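Local coordinates for vestitone reductase (Medicago sativa, PDB 2P4H), which catalyses the stereospecific, NADPH-dependent reduction of (3R)-vestitone to the isoflavanol DMI, the penultimate step in the biosynthesis of the phytoalexin medicarpin, at residues K1-T7 / G25-T31; G74-H80 / T116-Y122; P188-R193 / F222-V227; I253-E257 / R285-L289. All coordinates share one frame. Numbering follows the deposited sequence.

Contact 1: K1-T7 / G25-T31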
# COMPACT_ATOMS: atom_id res chain seq x y z
N LYS A 1 -11.26 -8.70 19.10
CA LYS A 1 -10.71 -9.83 18.30
C LYS A 1 -9.20 -9.94 18.47
O LYS A 1 -8.56 -10.81 17.88
CB LYS A 1 -11.05 -9.62 16.83
CG LYS A 1 -12.55 -9.56 16.56
CD LYS A 1 -12.84 -9.32 15.09
CE LYS A 1 -14.34 -9.27 14.84
NZ LYS A 1 -14.66 -9.00 13.41
N GLY A 2 -8.63 -9.05 19.27
CA GLY A 2 -7.19 -9.07 19.49
C GLY A 2 -6.54 -7.75 19.17
O GLY A 2 -7.17 -6.84 18.63
N ARG A 3 -5.26 -7.64 19.51
CA ARG A 3 -4.51 -6.42 19.26
C ARG A 3 -3.57 -6.56 18.07
O ARG A 3 -2.90 -7.57 17.91
CB ARG A 3 -3.71 -6.05 20.52
CG ARG A 3 -3.04 -4.69 20.46
CD ARG A 3 -2.71 -4.21 21.86
NE ARG A 3 -3.93 -4.07 22.66
CZ ARG A 3 -3.94 -3.76 23.96
NH1 ARG A 3 -2.81 -3.54 24.60
NH2 ARG A 3 -5.10 -3.67 24.60
N VAL A 4 -3.54 -5.54 17.22
CA VAL A 4 -2.69 -5.54 16.05
C VAL A 4 -1.78 -4.32 16.07
O VAL A 4 -2.23 -3.21 16.35
CB VAL A 4 -3.52 -5.52 14.74
CG1 VAL A 4 -2.61 -5.44 13.53
CG2 VAL A 4 -4.38 -6.77 14.66
N CYS A 5 -0.49 -4.53 15.79
CA CYS A 5 0.46 -3.42 15.75
C CYS A 5 0.61 -2.96 14.30
O CYS A 5 0.94 -3.76 13.43
CB CYS A 5 1.82 -3.85 16.29
SG CYS A 5 3.04 -2.51 16.32
N VAL A 6 0.36 -1.68 14.07
CA VAL A 6 0.45 -1.09 12.74
C VAL A 6 1.54 -0.02 12.71
O VAL A 6 1.48 0.94 13.48
CB VAL A 6 -0.88 -0.39 12.34
CG1 VAL A 6 -0.77 0.19 10.94
CG2 VAL A 6 -2.04 -1.38 12.42
N THR A 7 2.53 -0.18 11.84
CA THR A 7 3.57 0.84 11.75
C THR A 7 3.12 1.87 10.72
O THR A 7 2.27 1.58 9.88
CB THR A 7 4.93 0.26 11.30
OG1 THR A 7 4.80 -0.27 9.97
CG2 THR A 7 5.37 -0.84 12.25
N GLY A 25 -13.60 -4.39 15.33
CA GLY A 25 -13.46 -4.99 16.64
C GLY A 25 -12.08 -5.25 17.20
O GLY A 25 -11.95 -5.87 18.26
N TYR A 26 -11.03 -4.80 16.52
CA TYR A 26 -9.68 -5.01 17.01
C TYR A 26 -9.19 -3.82 17.83
O TYR A 26 -9.73 -2.72 17.74
CB TYR A 26 -8.69 -5.20 15.85
CG TYR A 26 -8.81 -6.49 15.09
CD1 TYR A 26 -9.74 -6.63 14.05
CD2 TYR A 26 -7.98 -7.57 15.37
CE1 TYR A 26 -9.83 -7.81 13.32
CE2 TYR A 26 -8.06 -8.75 14.65
CZ TYR A 26 -8.98 -8.87 13.63
OH TYR A 26 -9.04 -10.04 12.91
N SER A 27 -8.15 -4.06 18.63
CA SER A 27 -7.52 -3.00 19.40
C SER A 27 -6.26 -2.73 18.58
O SER A 27 -5.81 -3.61 17.83
CB SER A 27 -7.18 -3.45 20.82
OG SER A 27 -6.45 -4.66 20.84
N VAL A 28 -5.69 -1.54 18.70
CA VAL A 28 -4.52 -1.20 17.89
C VAL A 28 -3.36 -0.51 18.59
O VAL A 28 -3.56 0.42 19.37
CB VAL A 28 -4.96 -0.29 16.71
CG1 VAL A 28 -3.76 0.07 15.84
CG2 VAL A 28 -6.03 -0.98 15.89
N ASN A 29 -2.16 -0.98 18.30
CA ASN A 29 -0.93 -0.38 18.80
C ASN A 29 -0.33 0.21 17.54
O ASN A 29 -0.38 -0.42 16.48
CB ASN A 29 0.04 -1.44 19.34
CG ASN A 29 -0.31 -1.92 20.73
OD1 ASN A 29 0.31 -2.85 21.25
ND2 ASN A 29 -1.31 -1.29 21.35
N THR A 30 0.22 1.41 17.61
CA THR A 30 0.80 2.00 16.42
C THR A 30 2.06 2.81 16.69
O THR A 30 2.24 3.36 17.78
CB THR A 30 -0.23 2.90 15.68
OG1 THR A 30 0.29 3.28 14.39
CG2 THR A 30 -0.52 4.16 16.48
N THR A 31 2.94 2.83 15.69
CA THR A 31 4.17 3.60 15.74
C THR A 31 4.04 4.54 14.55
O THR A 31 3.48 4.15 13.51
CB THR A 31 5.43 2.70 15.60
OG1 THR A 31 5.39 1.98 14.36
CG2 THR A 31 5.49 1.71 16.75
O HOH W 1 -8.79 -6.45 21.50
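Gly-25, with positive phi, is the C-prime residue of the Schellman motif that ends helix 12-23, and its O accepts a hydrogen bond from Lys-1 N (3.0 Å). A side chain here would press on the Lys-1 aliphatic chain. Tyr-26 turns one ring face to Lys-1, whose CB sits 3.8 Å from the ring centroid in a CH-pi contact; Val-4 CG2 touches Tyr-26 CD2 at 3.8 Å, and the phenol OH reaches Glu-239. From Ser-27 onward the two chains run parallel. Ser-27 N donates to Gly-2 O (2.9 Å) and Ser-27 O receives Val-4 N (3.0 Å), while Arg-3 NE donates to Ser-27 OG (3.2 Å) on the sheet face they share with Cys-5 and Asn-29, OG lying near the guanidinium plane. Val-28 points to the other face, its CG1 4.1 Å from Val-6 CG2, where Leu-21 of helix 12-23 covers Val-4, Val-6 and Val-28. Asn-29 continues the alternation, its N bonding to Val-4 O (3.0 Å) and its O to Val-6 N (2.8 Å). At Thr-30, OG1 donates to Val-6 O (2.8 Å), which also takes a longer bond from Thr-31 N (3.3 Å). Thr-30 also lies against Gly-9 of the glycine-rich turn, predicted to bind NADP(+). Strand 3-7, helix 12-23 and strand 27-31 thus form the first beta-alpha-beta unit of a Rossmann fold.

Contact 2: G74-H80 / T116-Y122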
# COMPACT_ATOMS: atom_id res chain seq x y z
N GLY A 74 1.89 -8.93 23.13
CA GLY A 74 0.51 -9.38 23.17
C GLY A 74 -0.30 -9.25 21.89
O GLY A 74 -1.50 -9.53 21.89
N CYS A 75 0.34 -8.84 20.80
CA CYS A 75 -0.36 -8.67 19.53
C CYS A 75 -0.54 -9.97 18.75
O CYS A 75 0.33 -10.84 18.76
CB CYS A 75 0.38 -7.65 18.66
SG CYS A 75 0.28 -5.96 19.26
N VAL A 76 -1.68 -10.08 18.07
CA VAL A 76 -1.97 -11.26 17.27
C VAL A 76 -1.50 -11.05 15.84
O VAL A 76 -1.36 -11.99 15.07
CB VAL A 76 -3.49 -11.57 17.27
CG1 VAL A 76 -3.96 -11.87 18.68
CG2 VAL A 76 -4.27 -10.40 16.68
N GLY A 77 -1.25 -9.79 15.48
CA GLY A 77 -0.78 -9.49 14.15
C GLY A 77 0.04 -8.22 14.09
O GLY A 77 -0.07 -7.35 14.96
N ILE A 78 0.89 -8.13 13.07
CA ILE A 78 1.73 -6.97 12.85
C ILE A 78 1.57 -6.59 11.38
O ILE A 78 1.80 -7.42 10.49
CB ILE A 78 3.23 -7.25 13.11
CG1 ILE A 78 3.46 -7.57 14.59
CG2 ILE A 78 4.07 -6.04 12.70
CD1 ILE A 78 4.87 -8.05 14.90
N PHE A 79 1.15 -5.35 11.13
CA PHE A 79 0.99 -4.85 9.77
C PHE A 79 2.07 -3.79 9.60
O PHE A 79 1.95 -2.67 10.12
CB PHE A 79 -0.39 -4.21 9.57
CG PHE A 79 -1.55 -5.16 9.71
CD1 PHE A 79 -1.36 -6.54 9.77
CD2 PHE A 79 -2.85 -4.67 9.77
CE1 PHE A 79 -2.44 -7.42 9.88
CE2 PHE A 79 -3.95 -5.54 9.88
CZ PHE A 79 -3.74 -6.91 9.93
N HIS A 80 3.14 -4.15 8.90
CA HIS A 80 4.25 -3.24 8.68
C HIS A 80 4.06 -2.46 7.38
O HIS A 80 4.38 -2.96 6.30
CB HIS A 80 5.56 -4.02 8.65
CG HIS A 80 6.78 -3.15 8.73
ND1 HIS A 80 8.04 -3.59 8.40
CD2 HIS A 80 6.91 -1.86 9.12
CE1 HIS A 80 8.90 -2.61 8.57
NE2 HIS A 80 8.25 -1.55 9.01
N THR A 116 2.50 -14.60 20.57
CA THR A 116 1.14 -14.32 20.12
C THR A 116 0.91 -13.93 18.66
O THR A 116 -0.20 -14.12 18.15
CB THR A 116 0.52 -13.22 20.99
OG1 THR A 116 1.37 -12.07 20.98
CG2 THR A 116 0.36 -13.70 22.42
N VAL A 117 1.92 -13.39 17.98
CA VAL A 117 1.73 -12.98 16.59
C VAL A 117 1.51 -14.18 15.66
O VAL A 117 2.36 -15.07 15.57
CB VAL A 117 2.93 -12.16 16.08
CG1 VAL A 117 2.77 -11.87 14.59
CG2 VAL A 117 3.04 -10.85 16.85
N LYS A 118 0.37 -14.19 14.98
CA LYS A 118 0.05 -15.28 14.06
C LYS A 118 0.35 -14.94 12.61
O LYS A 118 0.50 -15.83 11.77
CB LYS A 118 -1.41 -15.72 14.22
CG LYS A 118 -2.46 -14.65 13.99
CD LYS A 118 -3.85 -15.23 14.24
CE LYS A 118 -4.95 -14.21 13.98
NZ LYS A 118 -6.29 -14.81 14.21
N ARG A 119 0.43 -13.65 12.30
CA ARG A 119 0.76 -13.23 10.94
C ARG A 119 1.43 -11.86 10.92
O ARG A 119 1.01 -10.94 11.63
CB ARG A 119 -0.49 -13.18 10.05
CG ARG A 119 -0.15 -13.04 8.56
CD ARG A 119 0.12 -14.39 7.90
NE ARG A 119 -1.13 -14.96 7.37
CZ ARG A 119 -1.21 -16.03 6.59
NH1 ARG A 119 -0.11 -16.69 6.23
NH2 ARG A 119 -2.39 -16.42 6.15
N PHE A 120 2.47 -11.75 10.10
CA PHE A 120 3.21 -10.51 9.90
C PHE A 120 2.93 -10.15 8.45
O PHE A 120 3.27 -10.91 7.55
CB PHE A 120 4.71 -10.74 10.12
CG PHE A 120 5.56 -9.51 9.96
CD1 PHE A 120 5.86 -9.02 8.69
CD2 PHE A 120 6.04 -8.83 11.07
CE1 PHE A 120 6.65 -7.87 8.54
CE2 PHE A 120 6.82 -7.69 10.93
CZ PHE A 120 7.13 -7.21 9.66
N ILE A 121 2.30 -9.00 8.23
CA ILE A 121 1.97 -8.59 6.87
C ILE A 121 2.76 -7.35 6.48
O ILE A 121 2.66 -6.29 7.11
CB ILE A 121 0.46 -8.31 6.73
CG1 ILE A 121 -0.33 -9.55 7.17
CG2 ILE A 121 0.12 -7.98 5.28
CD1 ILE A 121 -1.83 -9.45 6.99
N TYR A 122 3.56 -7.51 5.43
CA TYR A 122 4.41 -6.44 4.93
C TYR A 122 3.83 -5.81 3.68
O TYR A 122 3.45 -6.50 2.74
CB TYR A 122 5.80 -6.98 4.61
CG TYR A 122 6.76 -5.91 4.17
CD1 TYR A 122 7.25 -4.98 5.08
CD2 TYR A 122 7.17 -5.81 2.84
CE1 TYR A 122 8.11 -3.96 4.69
CE2 TYR A 122 8.03 -4.79 2.43
CZ TYR A 122 8.49 -3.87 3.37
OH TYR A 122 9.33 -2.84 2.99
O HOH W 2 3.18 -11.44 23.06
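Across two parallel strands, 77-80 and 119-122, whose axes lie 4.8 Å apart and only 9° from parallel, side chains interleave on the face of Ile-78, Phe-120 and His-80. There the Phe-120 ring fills the hollow between its two neighbours on the other strand: CE2 meets Ile-78 CG2 at 3.7 Å, and CZ meets His-80 CB at 3.7 Å. Ile-78 extends the other way as well, its CD1 reaching Val-117 CG2 (3.9 Å); helix 95-111 covers this face, with Ile-107 on Ile-78 and His-80, Leu-108 on Phe-120 and Cys-111 on Val-117. On the reverse face Gly-77 leaves a gap, and beyond it the Phe-79 ring leans over to bring CE1 within 3.6 Å of Ile-121 CD1; helix 227-239 closes over this pair with His-234, whose ring meets Phe-79 edge-to-face. Backbone bonds fix the register: Ile-78 N to Arg-119 O (3.2 Å), Ile-121 N to Ile-78 O (2.8 Å) and His-80 N to Ile-121 O (2.8 Å). Ahead of the strands, Lys-118 N donates to Val-76 O (2.8 Å), and Thr-116 OG1 fits against the turn at Gly-74, donating to Cys-75 O (2.7 Å) and receiving a water that also binds Gly-74 N. Parallel strands sandwiched between helices on both faces are the hallmark of the Rossmann fold, here at its fourth and fifth strands.

Contact 3: P188-R193 / F222-V227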
# COMPACT_ATOMS: atom_id res chain seq x y z
N PRO A 188 -0.58 -1.75 -5.93
CA PRO A 188 -0.51 -0.84 -7.07
C PRO A 188 -0.89 0.56 -6.57
O PRO A 188 -0.60 0.90 -5.42
CB PRO A 188 -1.55 -1.42 -8.01
CG PRO A 188 -2.64 -1.82 -7.05
CD PRO A 188 -1.88 -2.45 -5.89
N PHE A 189 -1.50 1.38 -7.42
CA PHE A 189 -1.93 2.70 -6.97
C PHE A 189 -3.10 2.47 -6.01
O PHE A 189 -4.12 1.90 -6.39
CB PHE A 189 -2.41 3.55 -8.15
CG PHE A 189 -1.30 4.17 -8.94
CD1 PHE A 189 -0.87 5.46 -8.65
CD2 PHE A 189 -0.70 3.48 -9.99
CE1 PHE A 189 0.16 6.05 -9.40
CE2 PHE A 189 0.32 4.06 -10.74
CZ PHE A 189 0.75 5.35 -10.44
N ILE A 190 -2.94 2.89 -4.76
CA ILE A 190 -3.98 2.74 -3.73
C ILE A 190 -4.84 4.01 -3.74
O ILE A 190 -4.33 5.12 -3.55
CB ILE A 190 -3.34 2.55 -2.35
CG1 ILE A 190 -2.39 1.35 -2.39
CG2 ILE A 190 -4.42 2.34 -1.30
CD1 ILE A 190 -1.53 1.22 -1.16
N VAL A 191 -6.14 3.83 -3.95
CA VAL A 191 -7.05 4.97 -4.07
C VAL A 191 -8.37 4.79 -3.31
O VAL A 191 -8.89 3.68 -3.21
CB VAL A 191 -7.37 5.20 -5.58
CG1 VAL A 191 -8.31 6.38 -5.76
CG2 VAL A 191 -6.07 5.43 -6.34
N GLY A 192 -8.90 5.89 -2.78
CA GLY A 192 -10.17 5.85 -2.06
C GLY A 192 -10.28 7.06 -1.15
O GLY A 192 -9.67 8.09 -1.41
N ARG A 193 -11.09 6.95 -0.10
CA ARG A 193 -11.19 8.05 0.85
C ARG A 193 -9.93 7.97 1.70
O ARG A 193 -9.21 6.97 1.67
CB ARG A 193 -12.41 7.88 1.77
CG ARG A 193 -13.76 7.99 1.09
CD ARG A 193 -14.87 8.02 2.14
NE ARG A 193 -14.70 9.15 3.05
CZ ARG A 193 -15.11 10.39 2.78
NH1 ARG A 193 -15.73 10.67 1.65
NH2 ARG A 193 -14.88 11.36 3.66
N PHE A 222 -2.97 2.43 -15.53
CA PHE A 222 -2.78 2.30 -14.09
C PHE A 222 -3.23 0.98 -13.46
O PHE A 222 -4.37 0.56 -13.68
CB PHE A 222 -3.59 3.38 -13.35
CG PHE A 222 -3.25 4.80 -13.74
CD1 PHE A 222 -2.57 5.62 -12.85
CD2 PHE A 222 -3.68 5.34 -14.95
CE1 PHE A 222 -2.31 6.96 -13.15
CE2 PHE A 222 -3.43 6.69 -15.26
CZ PHE A 222 -2.74 7.49 -14.35
N HIS A 223 -2.36 0.34 -12.69
CA HIS A 223 -2.81 -0.82 -11.93
C HIS A 223 -3.32 -0.14 -10.65
O HIS A 223 -2.66 0.77 -10.12
CB HIS A 223 -1.72 -1.89 -11.66
CG HIS A 223 -0.32 -1.36 -11.48
ND1 HIS A 223 0.76 -1.97 -12.09
CD2 HIS A 223 0.19 -0.40 -10.68
CE1 HIS A 223 1.88 -1.41 -11.66
NE2 HIS A 223 1.56 -0.45 -10.80
N MET A 224 -4.50 -0.53 -10.18
CA MET A 224 -5.12 0.13 -9.03
C MET A 224 -5.87 -0.79 -8.08
O MET A 224 -6.20 -1.93 -8.42
CB MET A 224 -6.10 1.20 -9.54
CG MET A 224 -5.58 2.07 -10.68
SD MET A 224 -6.79 3.27 -11.29
CE MET A 224 -6.69 4.49 -9.99
N VAL A 225 -6.16 -0.28 -6.88
CA VAL A 225 -6.91 -1.00 -5.86
C VAL A 225 -7.57 0.01 -4.92
O VAL A 225 -7.05 1.10 -4.72
CB VAL A 225 -6.00 -1.95 -5.02
CG1 VAL A 225 -5.01 -1.15 -4.19
CG2 VAL A 225 -6.85 -2.85 -4.13
N HIS A 226 -8.73 -0.35 -4.37
CA HIS A 226 -9.44 0.52 -3.44
C HIS A 226 -8.76 0.35 -2.08
O HIS A 226 -8.51 -0.77 -1.63
CB HIS A 226 -10.91 0.10 -3.34
CG HIS A 226 -11.77 1.08 -2.61
ND1 HIS A 226 -11.58 1.40 -1.29
CD2 HIS A 226 -12.84 1.81 -3.02
CE1 HIS A 226 -12.49 2.28 -0.91
NE2 HIS A 226 -13.27 2.55 -1.95
N VAL A 227 -8.44 1.46 -1.42
CA VAL A 227 -7.77 1.41 -0.13
C VAL A 227 -8.49 0.55 0.91
O VAL A 227 -7.85 -0.13 1.71
CB VAL A 227 -7.54 2.83 0.45
CG1 VAL A 227 -8.86 3.47 0.84
CG2 VAL A 227 -6.60 2.77 1.64
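This is a short parallel strand pairing near the chain's centre, between 189-191 and the end of strand 219-226, in the small mixed sheet apart from the main parallel one. Four backbone hydrogen bonds hold it: Phe-189 N to His-223 O, Val-225 N to Phe-189 O and Val-191 N to Val-225 O, each 3.0 Å, then Val-227 N to Val-191 O at 2.9 Å. The last bond falls where strand gives way to helix 227-239, with His-226 as N-cap, its ND1 accepting from Asp-228 N and NE2 hydrogen-bonded to Asp-311 of helix 305-319. As in other extended short-chain reductases, segments inserted between and after the last core strands build a smaller second region, which probably carries the substrate site. Ile-190 carries the contact toward the predicted NADP(+) site, its CG2 3.6 Å from Val-227 CB, and both residues touch Phe-12. On the face of Phe-189 and Met-224, the Phe-222 ring turns its edge to the Phe-189 face (centroids 5.3 Å apart), and Met-224 CE reaches Val-191 CG2 (3.8 Å). Pro-188 CG packs on Val-225 CG1 (3.8 Å). Gly-192 passes close to Val-227 CG1, where a side chain would clash.

Contact 4: I253-E257 / R285-L289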
# COMPACT_ATOMS: atom_id res chain seq x y z
N ILE A 253 -6.97 -2.77 -13.73
CA ILE A 253 -5.96 -2.34 -14.68
C ILE A 253 -6.77 -1.36 -15.54
O ILE A 253 -7.73 -1.74 -16.22
CB ILE A 253 -5.33 -3.52 -15.47
CG1 ILE A 253 -4.20 -2.98 -16.36
CG2 ILE A 253 -6.37 -4.29 -16.25
CD1 ILE A 253 -3.07 -2.31 -15.58
N VAL A 254 -6.38 -0.09 -15.48
CA VAL A 254 -7.12 0.98 -16.11
C VAL A 254 -6.42 1.89 -17.11
O VAL A 254 -5.62 2.75 -16.72
CB VAL A 254 -7.73 1.88 -15.01
CG1 VAL A 254 -8.73 2.86 -15.60
CG2 VAL A 254 -8.37 1.02 -13.92
N PRO A 255 -6.70 1.72 -18.41
CA PRO A 255 -6.07 2.57 -19.41
C PRO A 255 -6.60 3.99 -19.19
O PRO A 255 -7.76 4.16 -18.80
CB PRO A 255 -6.55 1.98 -20.73
CG PRO A 255 -6.75 0.53 -20.40
CD PRO A 255 -7.42 0.60 -19.05
N ILE A 256 -5.78 5.00 -19.44
CA ILE A 256 -6.23 6.37 -19.24
C ILE A 256 -7.43 6.72 -20.12
O ILE A 256 -8.25 7.57 -19.76
CB ILE A 256 -5.04 7.36 -19.46
CG1 ILE A 256 -5.39 8.73 -18.89
CG2 ILE A 256 -4.69 7.43 -20.94
CD1 ILE A 256 -4.18 9.64 -18.73
N GLU A 257 -7.56 6.04 -21.26
CA GLU A 257 -8.68 6.28 -22.16
C GLU A 257 -9.99 5.80 -21.53
O GLU A 257 -11.03 6.45 -21.65
CB GLU A 257 -8.46 5.56 -23.50
CG GLU A 257 -7.26 6.05 -24.31
CD GLU A 257 -5.94 5.42 -23.89
OE1 GLU A 257 -4.91 5.76 -24.52
OE2 GLU A 257 -5.91 4.59 -22.96
N ARG A 285 2.67 2.57 -19.74
CA ARG A 285 1.55 1.64 -19.66
C ARG A 285 1.97 0.56 -18.67
O ARG A 285 2.69 -0.37 -19.02
CB ARG A 285 1.27 1.01 -21.03
CG ARG A 285 0.90 2.00 -22.13
CD ARG A 285 -0.57 2.40 -22.08
NE ARG A 285 -0.89 3.42 -23.07
CZ ARG A 285 -2.12 3.90 -23.30
NH1 ARG A 285 -3.15 3.45 -22.61
NH2 ARG A 285 -2.30 4.84 -24.22
N LEU A 286 1.54 0.70 -17.42
CA LEU A 286 1.91 -0.24 -16.37
C LEU A 286 1.29 -1.62 -16.56
O LEU A 286 0.22 -1.76 -17.14
CB LEU A 286 1.54 0.31 -15.00
CG LEU A 286 2.20 1.65 -14.68
CD1 LEU A 286 1.65 2.18 -13.36
CD2 LEU A 286 3.71 1.48 -14.62
N PRO A 287 1.97 -2.66 -16.05
CA PRO A 287 1.47 -4.03 -16.17
C PRO A 287 0.32 -4.34 -15.23
O PRO A 287 0.17 -3.73 -14.17
CB PRO A 287 2.71 -4.86 -15.84
CG PRO A 287 3.40 -4.03 -14.82
CD PRO A 287 3.29 -2.63 -15.40
N ASP A 288 -0.50 -5.30 -15.64
CA ASP A 288 -1.62 -5.77 -14.84
C ASP A 288 -0.98 -6.73 -13.83
O ASP A 288 -0.29 -7.67 -14.22
CB ASP A 288 -2.62 -6.49 -15.74
CG ASP A 288 -3.82 -7.06 -14.98
OD1 ASP A 288 -4.04 -6.68 -13.82
OD2 ASP A 288 -4.55 -7.88 -15.58
N LEU A 289 -1.17 -6.48 -12.54
CA LEU A 289 -0.62 -7.35 -11.51
C LEU A 289 -1.72 -8.37 -11.18
O LEU A 289 -2.58 -8.12 -10.34
CB LEU A 289 -0.21 -6.54 -10.28
CG LEU A 289 0.65 -5.30 -10.58
CD1 LEU A 289 1.04 -4.61 -9.28
CD2 LEU A 289 1.90 -5.69 -11.36
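Charge supplies the strongest link between these segments. The Arg-285 guanidinium meets the Glu-257 carboxylate in a two-pronged salt bridge, with NH2 donating to OE1 (2.8 Å) and NH1 to OE2 (3.0 Å), both nearly linear and in line with the guanidinium edge. The same edge lies beside the start of helix 256-266, where Arg-285 NH1 is 4.2 Å from CB of Pro-255, the N-cap residue. Van der Waals contact accounts for the other end: Ile-253 points at the 285-289 segment and sets CD1 on the backbone, 3.7 Å from Leu-286 O and 3.8 Å from Pro-287 O, while its CB is 3.8 Å from Asp-288 OD1. No backbone hydrogen bond joins the two segments. The salt bridge forms near the start of strand 219-226, where the Arg-285 side chain touches Thr-220. It runs from the first turn of helix 256-266 to strand 284-285 in a small mixed sheet, where 219-226 pairs antiparallel with 252-255 and parallel with 284-285, away from the predicted cofactor site.

From the N terminus, contact 1 closes the first loop, around helix 12-23, and contact 2 the next, around helix 95-111. The four contacts follow in series along the chain, none enclosing or crossing another. Contacts 1 and 2 share the main parallel sheet, because strands 3-7 and 77-80 are neighbours: Arg-3 O meets Val-76 N and Cys-5 O meets Phe-79 N, both at 2.8 Å. Contact 3 closes a loop containing helices 201-206 and 208-211, its centre about 23 Å from that of contact 1. Contact 4 closes the last and touches contact 3 through Phe-222 O and Val-254 N, 2.8 Å apart, extending the mixed sheet opposite contacts 1 and 2 across the chain's centre.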